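Long-range contact in putative ring-cleaving dioxygenase MhqO (Bacillus subtilis subsp. subtilis, PDB 3OAJ), which is a putative iron-dependent extradiol dioxygenase that may cleave the rings of aromatic compounds and so contribute to their breakdown: residues Gly17-Val29 and Ile300-Leu312. Residues are numbered along the deposited sequence; the frame is centred on the assembly and turned at random. Where two conformers were deposited one is given.
Sequences GHPQENTDFYAGV and IEQGLLPFEVREL
The extended C-terminal tail of this two-VOC-domain dioxygenase runs along the first helix of VOC 1, where Gln20, Thr23 and Asp24 meet Phe307, Glu308, Val309 and Arg310. Gln20 pairs its amide with the backbone of Glu308: OE1 accepts from Glu308 N at 2.8 Å, while NE2 gives a nearly straight bond (173°) to Glu308 O, in that carbonyl's plane. The helix side chain thus holds both backbone polar groups of one tail residue. NE2 also gives a weak bond to Asp24 OD1, which links the two polar grips. One turn on, Asp24 and Arg310 form a side-on salt bridge, carboxylate and guanidinium nearly coplanar. Arg310 NE bonds to Asp24 OD1, and Arg310 NH2 reaches Asp24 OD2 at 2.9 Å on its syn lone pair. Arg310 CG sits between its own N and C (chi1 53°), and from there the extended chain brings the guanidinium beside Gln20, whose CD lies over one face, offset toward the rim, 3.5 Å above the plane. Water 1 accepts from Arg310 N and lies 2.9 Å from Asp24 OD1.

Apolar contacts fill in around the polar ones. Leu305 CD1 lies over the face of the His18 ring, whose ND1 caps the helix by accepting from Gln20 N. Pro19 CB covers one face of the Phe307 ring, and Thr23 CG2 touches Val309 CG2 at 3.8 Å. Near the end of the modelled chain, Leu312 CD1 packs on Gly28 CA, and water 2 links Gly28 O to Leu312 N. Beyond the pair, Phe307 and Val309 also rest on Leu34 of strand 33-39, and Phe307 meets Tyr47 of strand 47-52 edge-to-face; Asn22 and Thr23 turn helix 19-29 onto Phe51 of that same strand.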
# COMPACT_ATOMS: atom_id res chain seq x y z
N GLY A 17 14.00 2.76 -3.86
CA GLY A 17 15.31 3.42 -3.94
C GLY A 17 15.37 4.72 -3.16
O GLY A 17 14.73 4.86 -2.12
N HIS A 18 16.16 5.67 -3.65
CA HIS A 18 16.40 6.94 -2.97
C HIS A 18 15.12 7.62 -2.46
O HIS A 18 14.17 7.78 -3.24
CB HIS A 18 17.12 7.89 -3.93
CG HIS A 18 17.81 9.04 -3.26
ND1 HIS A 18 17.12 10.05 -2.61
CD2 HIS A 18 19.12 9.37 -3.18
CE1 HIS A 18 17.98 10.94 -2.14
NE2 HIS A 18 19.20 10.55 -2.47
N PRO A 19 15.11 8.07 -1.19
CA PRO A 19 13.92 8.76 -0.66
C PRO A 19 13.48 10.01 -1.42
O PRO A 19 12.28 10.28 -1.47
CB PRO A 19 14.29 9.08 0.79
CG PRO A 19 15.78 9.05 0.83
CD PRO A 19 16.20 8.02 -0.18
N GLN A 20 14.41 10.78 -2.00
CA GLN A 20 14.00 11.95 -2.76
C GLN A 20 13.28 11.57 -4.05
O GLN A 20 12.28 12.19 -4.42
CB GLN A 20 15.18 12.89 -3.06
CG GLN A 20 14.75 14.21 -3.72
CD GLN A 20 13.90 15.08 -2.79
OE1 GLN A 20 14.43 15.71 -1.89
NE2 GLN A 20 12.59 15.09 -3.00
N GLU A 21 13.78 10.54 -4.73
CA GLU A 21 13.15 10.02 -5.94
C GLU A 21 11.76 9.45 -5.64
O GLU A 21 10.78 9.74 -6.35
CB GLU A 21 14.03 8.95 -6.58
CG GLU A 21 15.35 9.49 -7.11
CD GLU A 21 16.28 8.39 -7.61
OE1 GLU A 21 15.84 7.22 -7.71
OE2 GLU A 21 17.45 8.72 -7.90
N ASN A 22 11.67 8.67 -4.57
CA ASN A 22 10.40 8.13 -4.09
C ASN A 22 9.41 9.25 -3.82
O ASN A 22 8.28 9.24 -4.32
CB ASN A 22 10.69 7.30 -2.83
CG ASN A 22 9.44 6.74 -2.18
OD1 ASN A 22 9.17 7.02 -1.01
ND2 ASN A 22 8.70 5.92 -2.90
N THR A 23 9.84 10.26 -3.07
CA THR A 23 8.96 11.36 -2.71
C THR A 23 8.54 12.19 -3.93
O THR A 23 7.37 12.61 -4.03
CB THR A 23 9.62 12.24 -1.61
OG1 THR A 23 9.87 11.43 -0.46
CG2 THR A 23 8.74 13.43 -1.24
N ASP A 24 9.50 12.48 -4.81
CA ASP A 24 9.16 13.24 -6.02
C ASP A 24 8.09 12.52 -6.83
O ASP A 24 7.25 13.18 -7.45
CB ASP A 24 10.40 13.48 -6.89
CG ASP A 24 11.33 14.54 -6.33
OD1 ASP A 24 10.93 15.32 -5.43
OD2 ASP A 24 12.48 14.59 -6.82
N PHE A 25 8.07 11.19 -6.80
CA PHE A 25 7.02 10.49 -7.52
C PHE A 25 5.68 10.50 -6.77
O PHE A 25 4.65 10.96 -7.30
CB PHE A 25 7.42 9.06 -7.89
CG PHE A 25 6.51 8.45 -8.92
CD1 PHE A 25 6.65 8.78 -10.26
CD2 PHE A 25 5.51 7.54 -8.56
CE1 PHE A 25 5.82 8.25 -11.22
CE2 PHE A 25 4.67 6.99 -9.52
CZ PHE A 25 4.83 7.34 -10.85
N TYR A 26 5.69 10.02 -5.52
CA TYR A 26 4.44 9.83 -4.78
C TYR A 26 3.78 11.13 -4.34
O TYR A 26 2.56 11.25 -4.43
CB TYR A 26 4.60 8.77 -3.66
CG TYR A 26 4.71 7.40 -4.29
CD1 TYR A 26 3.57 6.63 -4.53
CD2 TYR A 26 5.95 6.89 -4.68
CE1 TYR A 26 3.64 5.42 -5.15
CE2 TYR A 26 6.04 5.66 -5.32
CZ TYR A 26 4.87 4.92 -5.53
OH TYR A 26 4.94 3.70 -6.14
N ALA A 27 4.59 12.12 -3.94
CA ALA A 27 4.08 13.47 -3.65
C ALA A 27 4.05 14.34 -4.90
O ALA A 27 3.01 14.92 -5.24
CB ALA A 27 4.89 14.14 -2.53
N GLY A 28 5.18 14.45 -5.59
CA GLY A 28 5.32 15.33 -6.75
C GLY A 28 4.40 15.00 -7.92
O GLY A 28 3.71 15.88 -8.45
N VAL A 29 4.39 13.74 -8.33
CA VAL A 29 3.58 13.34 -9.48
C VAL A 29 2.16 12.92 -9.05
O VAL A 29 1.17 13.44 -9.57
CB VAL A 29 4.29 12.23 -10.30
CG1 VAL A 29 3.42 11.75 -11.46
CG2 VAL A 29 5.62 12.77 -10.84
N ILE A 300 21.02 8.39 14.55
CA ILE A 300 20.01 8.09 13.55
C ILE A 300 19.91 9.17 12.48
O ILE A 300 19.99 8.87 11.28
CB ILE A 300 18.65 7.84 14.23
CG1 ILE A 300 18.72 6.56 15.06
CG2 ILE A 300 17.52 7.77 13.21
CD1 ILE A 300 17.75 6.50 16.20
N GLU A 301 19.75 10.42 12.90
CA GLU A 301 19.67 11.53 11.96
C GLU A 301 20.96 11.70 11.14
O GLU A 301 20.88 11.94 9.93
CB GLU A 301 19.28 12.83 12.68
CG GLU A 301 17.80 12.92 13.06
CD GLU A 301 17.48 14.11 13.97
OE1 GLU A 301 18.41 14.74 14.51
OE2 GLU A 301 16.28 14.40 14.16
N GLN A 302 22.13 11.54 11.76
CA GLN A 302 23.42 11.66 11.06
C GLN A 302 23.51 10.73 9.85
O GLN A 302 24.22 11.00 8.89
CB GLN A 302 24.59 11.37 12.01
CG GLN A 302 24.97 12.52 12.92
CD GLN A 302 26.16 12.20 13.79
OE1 GLN A 302 26.64 11.07 13.82
NE2 GLN A 302 26.65 13.20 14.52
N GLY A 303 22.78 9.62 9.92
CA GLY A 303 22.84 8.61 8.88
C GLY A 303 21.78 8.71 7.80
O GLY A 303 21.90 8.04 6.77
N LEU A 304 20.73 9.51 8.02
CA LEU A 304 19.61 9.57 7.07
C LEU A 304 19.85 10.60 5.98
O LEU A 304 20.36 11.69 6.25
CB LEU A 304 18.27 9.82 7.78
CG LEU A 304 17.73 8.73 8.71
CD1 LEU A 304 16.56 9.27 9.51
CD2 LEU A 304 17.30 7.49 7.94
N LEU A 305 19.49 10.26 4.75
CA LEU A 305 19.66 11.17 3.61
C LEU A 305 18.63 12.28 3.68
O LEU A 305 17.46 12.02 3.90
CB LEU A 305 19.51 10.42 2.28
CG LEU A 305 20.65 9.48 1.87
CD1 LEU A 305 20.23 8.59 0.70
CD2 LEU A 305 21.92 10.26 1.52
N PRO A 306 19.05 13.55 3.49
CA PRO A 306 18.05 14.60 3.49
C PRO A 306 17.18 14.52 2.24
O PRO A 306 17.63 14.08 1.17
CB PRO A 306 18.89 15.88 3.50
CG PRO A 306 20.16 15.49 2.84
CD PRO A 306 20.41 14.08 3.29
N PHE A 307 15.93 14.95 2.38
CA PHE A 307 15.03 15.04 1.25
C PHE A 307 13.92 16.02 1.59
O PHE A 307 13.67 16.30 2.76
CB PHE A 307 14.47 13.65 0.85
CG PHE A 307 13.41 13.11 1.79
CD1 PHE A 307 12.07 13.31 1.52
CD2 PHE A 307 13.77 12.39 2.92
CE1 PHE A 307 11.08 12.82 2.38
CE2 PHE A 307 12.79 11.90 3.78
CZ PHE A 307 11.46 12.12 3.52
N GLU A 308 13.27 16.56 0.56
CA GLU A 308 12.14 17.45 0.80
C GLU A 308 10.94 17.10 -0.06
O GLU A 308 11.07 16.62 -1.19
CB GLU A 308 12.55 18.93 0.66
CG GLU A 308 12.67 19.46 -0.77
CD GLU A 308 12.75 20.99 -0.83
OE1 GLU A 308 12.72 21.54 -1.95
OE2 GLU A 308 12.82 21.64 0.23
N VAL A 309 9.76 17.31 0.51
CA VAL A 309 8.53 17.18 -0.24
C VAL A 309 8.43 18.47 -1.04
O VAL A 309 8.39 19.56 -0.47
CB VAL A 309 7.32 17.03 0.71
CG1 VAL A 309 6.00 17.08 -0.05
CG2 VAL A 309 7.44 15.73 1.51
N ARG A 310 8.42 18.34 -2.37
CA ARG A 310 8.44 19.52 -3.23
C ARG A 310 7.51 19.38 -4.42
O ARG A 310 7.33 18.29 -4.97
CB ARG A 310 9.86 19.84 -3.70
CG ARG A 310 10.59 18.67 -4.35
CD ARG A 310 12.05 18.96 -4.59
NE ARG A 310 12.68 17.81 -5.24
CZ ARG A 310 13.97 17.71 -5.55
NH1 ARG A 310 14.81 18.70 -5.28
NH2 ARG A 310 14.42 16.61 -6.13
N GLU A 311 6.90 20.50 -4.81
CA GLU A 311 6.12 20.54 -6.03
C GLU A 311 7.07 20.54 -7.22
O GLU A 311 8.11 21.20 -7.20
CB GLU A 311 5.18 21.74 -6.04
CG GLU A 311 4.03 21.63 -5.04
CD GLU A 311 3.08 22.81 -5.06
OE1 GLU A 311 3.47 23.88 -5.60
OE2 GLU A 311 1.95 22.69 -4.53
N LEU A 312 6.71 19.76 -8.23
CA LEU A 312 7.46 19.71 -9.47
C LEU A 312 6.70 20.57 -10.47
O LEU A 312 7.20 20.88 -11.54
CB LEU A 312 7.58 18.27 -9.98
CG LEU A 312 7.88 17.13 -8.99
CD1 LEU A 312 7.74 15.77 -9.65
CD2 LEU A 312 9.26 17.26 -8.36
O HOH W 1 8.52 15.91 -3.98
O HOH W 2 4.31 18.61 -8.27